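Putative transcriptional regulator (Bacillus cytotoxicus NVH 391-98, PDB 3K4H) probably regulates transcription as a LacI-family DNA-binding protein, with a glycan bound in the cleft of its periplasmic binding protein-like domain, probably the effector site. Local coordinates at residues 8-20 / 43-57. Sequence-based numbering, arbitrary orientation.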
# COMPACT_ATOMS: atom_id res chain seq x y z
N THR A 8 26.20 18.93 9.61
CA THR A 8 25.10 19.87 9.82
C THR A 8 23.79 19.22 9.58
O THR A 8 23.63 18.50 8.62
CB THR A 8 25.21 21.03 8.91
OG1 THR A 8 26.52 21.03 8.34
CG2 THR A 8 25.02 22.27 9.72
N LYS A 9 22.83 19.41 10.45
CA LYS A 9 21.61 18.76 10.15
C LYS A 9 20.63 19.74 9.67
O LYS A 9 20.07 20.50 10.41
CB LYS A 9 21.09 18.20 11.43
CG LYS A 9 21.94 18.51 12.57
CD LYS A 9 22.17 17.29 13.33
CE LYS A 9 21.28 17.26 14.51
NZ LYS A 9 21.20 15.96 15.17
N THR A 10 20.33 19.64 8.40
CA THR A 10 19.34 20.44 7.82
C THR A 10 18.83 19.49 6.84
O THR A 10 19.56 18.69 6.36
CB THR A 10 19.98 21.60 7.18
OG1 THR A 10 20.88 22.17 8.11
CG2 THR A 10 19.00 22.60 6.89
N LEU A 11 17.57 19.60 6.50
CA LEU A 11 16.98 18.74 5.53
C LEU A 11 16.54 19.61 4.43
O LEU A 11 16.10 20.68 4.64
CB LEU A 11 15.79 18.06 6.11
CG LEU A 11 16.27 17.24 7.26
CD1 LEU A 11 15.19 16.43 7.81
CD2 LEU A 11 17.33 16.40 6.74
N GLY A 12 16.68 19.13 3.23
CA GLY A 12 16.29 19.87 2.07
C GLY A 12 14.94 19.45 1.58
O GLY A 12 14.55 18.27 1.64
N LEU A 13 14.20 20.44 1.08
CA LEU A 13 12.89 20.18 0.56
C LEU A 13 12.92 20.54 -0.90
O LEU A 13 13.45 21.59 -1.26
CB LEU A 13 11.85 21.00 1.30
CG LEU A 13 11.86 20.98 2.81
CD1 LEU A 13 10.76 21.88 3.32
CD2 LEU A 13 11.72 19.56 3.39
N VAL A 14 12.35 19.68 -1.73
CA VAL A 14 12.25 19.98 -3.14
C VAL A 14 10.81 19.94 -3.58
O VAL A 14 10.09 18.95 -3.37
CB VAL A 14 13.13 19.04 -3.98
CG1 VAL A 14 13.03 19.39 -5.45
CG2 VAL A 14 14.56 19.13 -3.54
N MSE A 15 10.38 21.05 -4.19
CA MSE A 15 9.08 21.15 -4.79
C MSE A 15 9.01 20.68 -6.25
O MSE A 15 10.03 20.48 -6.89
CB MSE A 15 8.63 22.58 -4.68
CG MSE A 15 7.55 22.75 -3.67
SE MSE A 15 8.08 23.45 -1.92
CE MSE A 15 7.15 22.05 -0.93
N PRO A 16 7.80 20.49 -6.78
CA PRO A 16 7.67 20.23 -8.21
C PRO A 16 7.84 21.49 -9.04
O PRO A 16 7.99 21.39 -10.25
CB PRO A 16 6.26 19.71 -8.37
CG PRO A 16 5.72 19.57 -7.03
CD PRO A 16 6.51 20.33 -6.09
N SER A 17 7.86 22.65 -8.40
CA SER A 17 7.96 23.93 -9.08
C SER A 17 8.19 25.06 -8.06
O SER A 17 8.34 24.80 -6.86
CB SER A 17 6.70 24.19 -9.93
OG SER A 17 6.85 25.36 -10.72
N SER A 18 8.22 26.31 -8.54
CA SER A 18 8.58 27.46 -7.69
C SER A 18 7.90 27.40 -6.32
O SER A 18 6.70 27.13 -6.24
CB SER A 18 8.24 28.78 -8.40
OG SER A 18 6.84 28.93 -8.62
N ALA A 19 8.66 27.64 -5.25
CA ALA A 19 8.06 27.66 -3.92
C ALA A 19 6.81 28.56 -3.89
O ALA A 19 5.88 28.30 -3.12
CB ALA A 19 9.07 28.11 -2.90
N SER A 20 6.81 29.60 -4.72
CA SER A 20 5.66 30.49 -4.89
C SER A 20 4.42 29.78 -5.47
O SER A 20 3.32 29.94 -4.94
CB SER A 20 6.02 31.71 -5.74
OG SER A 20 7.18 32.36 -5.25
N GLY A 43 16.28 18.05 16.29
CA GLY A 43 17.07 19.26 16.05
C GLY A 43 17.57 19.42 14.63
O GLY A 43 18.71 19.78 14.41
N TYR A 44 16.70 19.14 13.66
CA TYR A 44 16.99 19.41 12.27
C TYR A 44 16.23 20.66 11.85
O TYR A 44 15.11 20.88 12.30
CB TYR A 44 16.59 18.22 11.39
CG TYR A 44 17.60 17.09 11.33
CD1 TYR A 44 17.69 16.15 12.36
CD2 TYR A 44 18.48 16.96 10.25
CE1 TYR A 44 18.61 15.12 12.31
CE2 TYR A 44 19.40 15.94 10.18
CZ TYR A 44 19.46 15.02 11.21
OH TYR A 44 20.39 13.98 11.17
N ALA A 45 16.86 21.46 10.99
CA ALA A 45 16.29 22.67 10.43
C ALA A 45 16.00 22.36 8.98
O ALA A 45 16.34 21.28 8.50
CB ALA A 45 17.28 23.80 10.52
N LEU A 46 15.38 23.31 8.26
CA LEU A 46 14.91 23.02 6.93
C LEU A 46 15.54 23.95 5.92
O LEU A 46 16.08 25.00 6.29
CB LEU A 46 13.40 23.08 6.89
CG LEU A 46 12.66 22.17 7.89
CD1 LEU A 46 11.17 22.32 7.72
CD2 LEU A 46 13.11 20.68 7.84
N TYR A 47 15.52 23.55 4.66
CA TYR A 47 16.16 24.35 3.63
C TYR A 47 15.47 24.08 2.31
O TYR A 47 15.13 22.93 1.98
CB TYR A 47 17.65 24.00 3.55
CG TYR A 47 18.40 24.62 2.40
CD1 TYR A 47 19.28 25.68 2.60
CD2 TYR A 47 18.24 24.12 1.11
CE1 TYR A 47 19.97 26.23 1.53
CE2 TYR A 47 18.91 24.66 0.04
CZ TYR A 47 19.78 25.70 0.24
OH TYR A 47 20.43 26.22 -0.89
N MSE A 48 15.24 25.14 1.55
CA MSE A 48 14.71 24.95 0.24
C MSE A 48 15.33 25.98 -0.66
O MSE A 48 15.78 27.02 -0.21
CB MSE A 48 13.21 25.07 0.23
CG MSE A 48 12.69 26.46 0.31
SE MSE A 48 10.82 26.44 0.85
CE MSE A 48 10.21 24.81 -0.07
N SER A 49 15.33 25.68 -1.93
CA SER A 49 15.86 26.56 -2.92
C SER A 49 14.77 27.38 -3.52
O SER A 49 13.63 27.04 -3.45
CB SER A 49 16.49 25.76 -4.02
OG SER A 49 16.22 26.37 -5.23
N THR A 50 15.13 28.52 -4.07
CA THR A 50 14.16 29.39 -4.68
C THR A 50 13.90 29.29 -6.15
O THR A 50 13.16 30.08 -6.65
CB THR A 50 14.41 30.80 -4.32
OG1 THR A 50 15.80 31.04 -4.34
CG2 THR A 50 13.96 31.01 -2.95
N GLY A 51 14.48 28.36 -6.86
CA GLY A 51 14.32 28.39 -8.28
C GLY A 51 12.97 28.04 -8.78
O GLY A 51 12.40 27.11 -8.36
N GLU A 52 12.40 28.90 -9.58
CA GLU A 52 11.20 28.66 -10.32
C GLU A 52 11.10 27.67 -11.45
O GLU A 52 10.13 26.98 -11.62
CB GLU A 52 10.64 30.01 -10.72
CG GLU A 52 10.47 30.85 -9.51
CD GLU A 52 10.30 32.27 -9.81
OE1 GLU A 52 10.54 32.65 -10.94
OE2 GLU A 52 9.90 33.01 -8.91
N THR A 53 12.12 27.68 -12.27
CA THR A 53 12.21 26.84 -13.43
C THR A 53 12.72 25.47 -13.21
O THR A 53 13.39 25.21 -12.28
CB THR A 53 12.89 27.48 -14.56
OG1 THR A 53 14.22 27.00 -14.59
CG2 THR A 53 12.96 28.91 -14.34
N GLU A 54 12.45 24.57 -14.11
CA GLU A 54 12.91 23.24 -13.89
C GLU A 54 14.40 23.20 -13.85
O GLU A 54 14.98 22.50 -13.07
CB GLU A 54 12.44 22.40 -15.04
CG GLU A 54 12.66 20.96 -14.87
CD GLU A 54 14.06 20.57 -15.13
OE1 GLU A 54 14.35 19.38 -15.21
OE2 GLU A 54 14.88 21.46 -15.26
N GLU A 55 15.05 23.94 -14.70
CA GLU A 55 16.47 24.00 -14.66
C GLU A 55 16.89 24.64 -13.39
O GLU A 55 17.77 24.19 -12.72
CB GLU A 55 16.90 24.86 -15.81
CG GLU A 55 18.34 24.79 -16.12
CD GLU A 55 18.80 25.99 -16.87
OE1 GLU A 55 19.93 26.40 -16.67
OE2 GLU A 55 18.02 26.53 -17.66
N GLU A 56 16.21 25.67 -12.98
CA GLU A 56 16.56 26.32 -11.75
C GLU A 56 16.41 25.45 -10.54
O GLU A 56 17.14 25.59 -9.62
CB GLU A 56 15.78 27.60 -11.60
CG GLU A 56 16.05 28.54 -12.70
CD GLU A 56 15.27 29.78 -12.57
OE1 GLU A 56 14.38 29.81 -11.75
OE2 GLU A 56 15.51 30.73 -13.29
N ILE A 57 15.42 24.60 -10.51
CA ILE A 57 15.23 23.71 -9.38
C ILE A 57 16.33 22.65 -9.34
O ILE A 57 16.79 22.25 -8.26
CB ILE A 57 13.85 23.04 -9.43
CG1 ILE A 57 12.77 24.06 -9.16
CG2 ILE A 57 13.73 21.97 -8.38
CD1 ILE A 57 11.38 23.52 -9.27
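L11 and L46, neighbours on adjacent parallel strands 10-14 and 45-48, illustrate how a strand pair joins backbone pairing to side-chain packing. L11 N donates to A45 O at 2.9 Å, and L13 N to Y47 O at 2.8 Å, the latter nearly in line with the carbonyl; the return bond from Y47 N to L11 O is bent and weak. The L11 side chain can be followed outward. Its CB meets A45 O (4.0 Å) and L46 CD2 (4.1 Å). With CG turned to the backbone N side (chi1 -61°), the branch heads back toward Y44, where CG and CD2 each approach ring atom CD2 of Y44 at 3.7 Å, while CD1 meets that same atom more loosely. L258 and V259 of helix 247-264 also pack on L11, V259 touches Y44 too, and the Y44 hydroxyl is hydrogen-bonded to the E263 carboxylate. Past the strands, I57 of helix 54-66 packs CG2 on V14 CG1 (4.0 Å) and CD1 against S17 CA (3.4 Å), in the loop whose P16 side chain stands about 5 Å from a bound glucose. Strand 10-14, helix 27-41 and edge strand 45-48 form a beta-alpha-beta crossover, the opening unit of the periplasmic binding protein-like fold of LacI-family regulators.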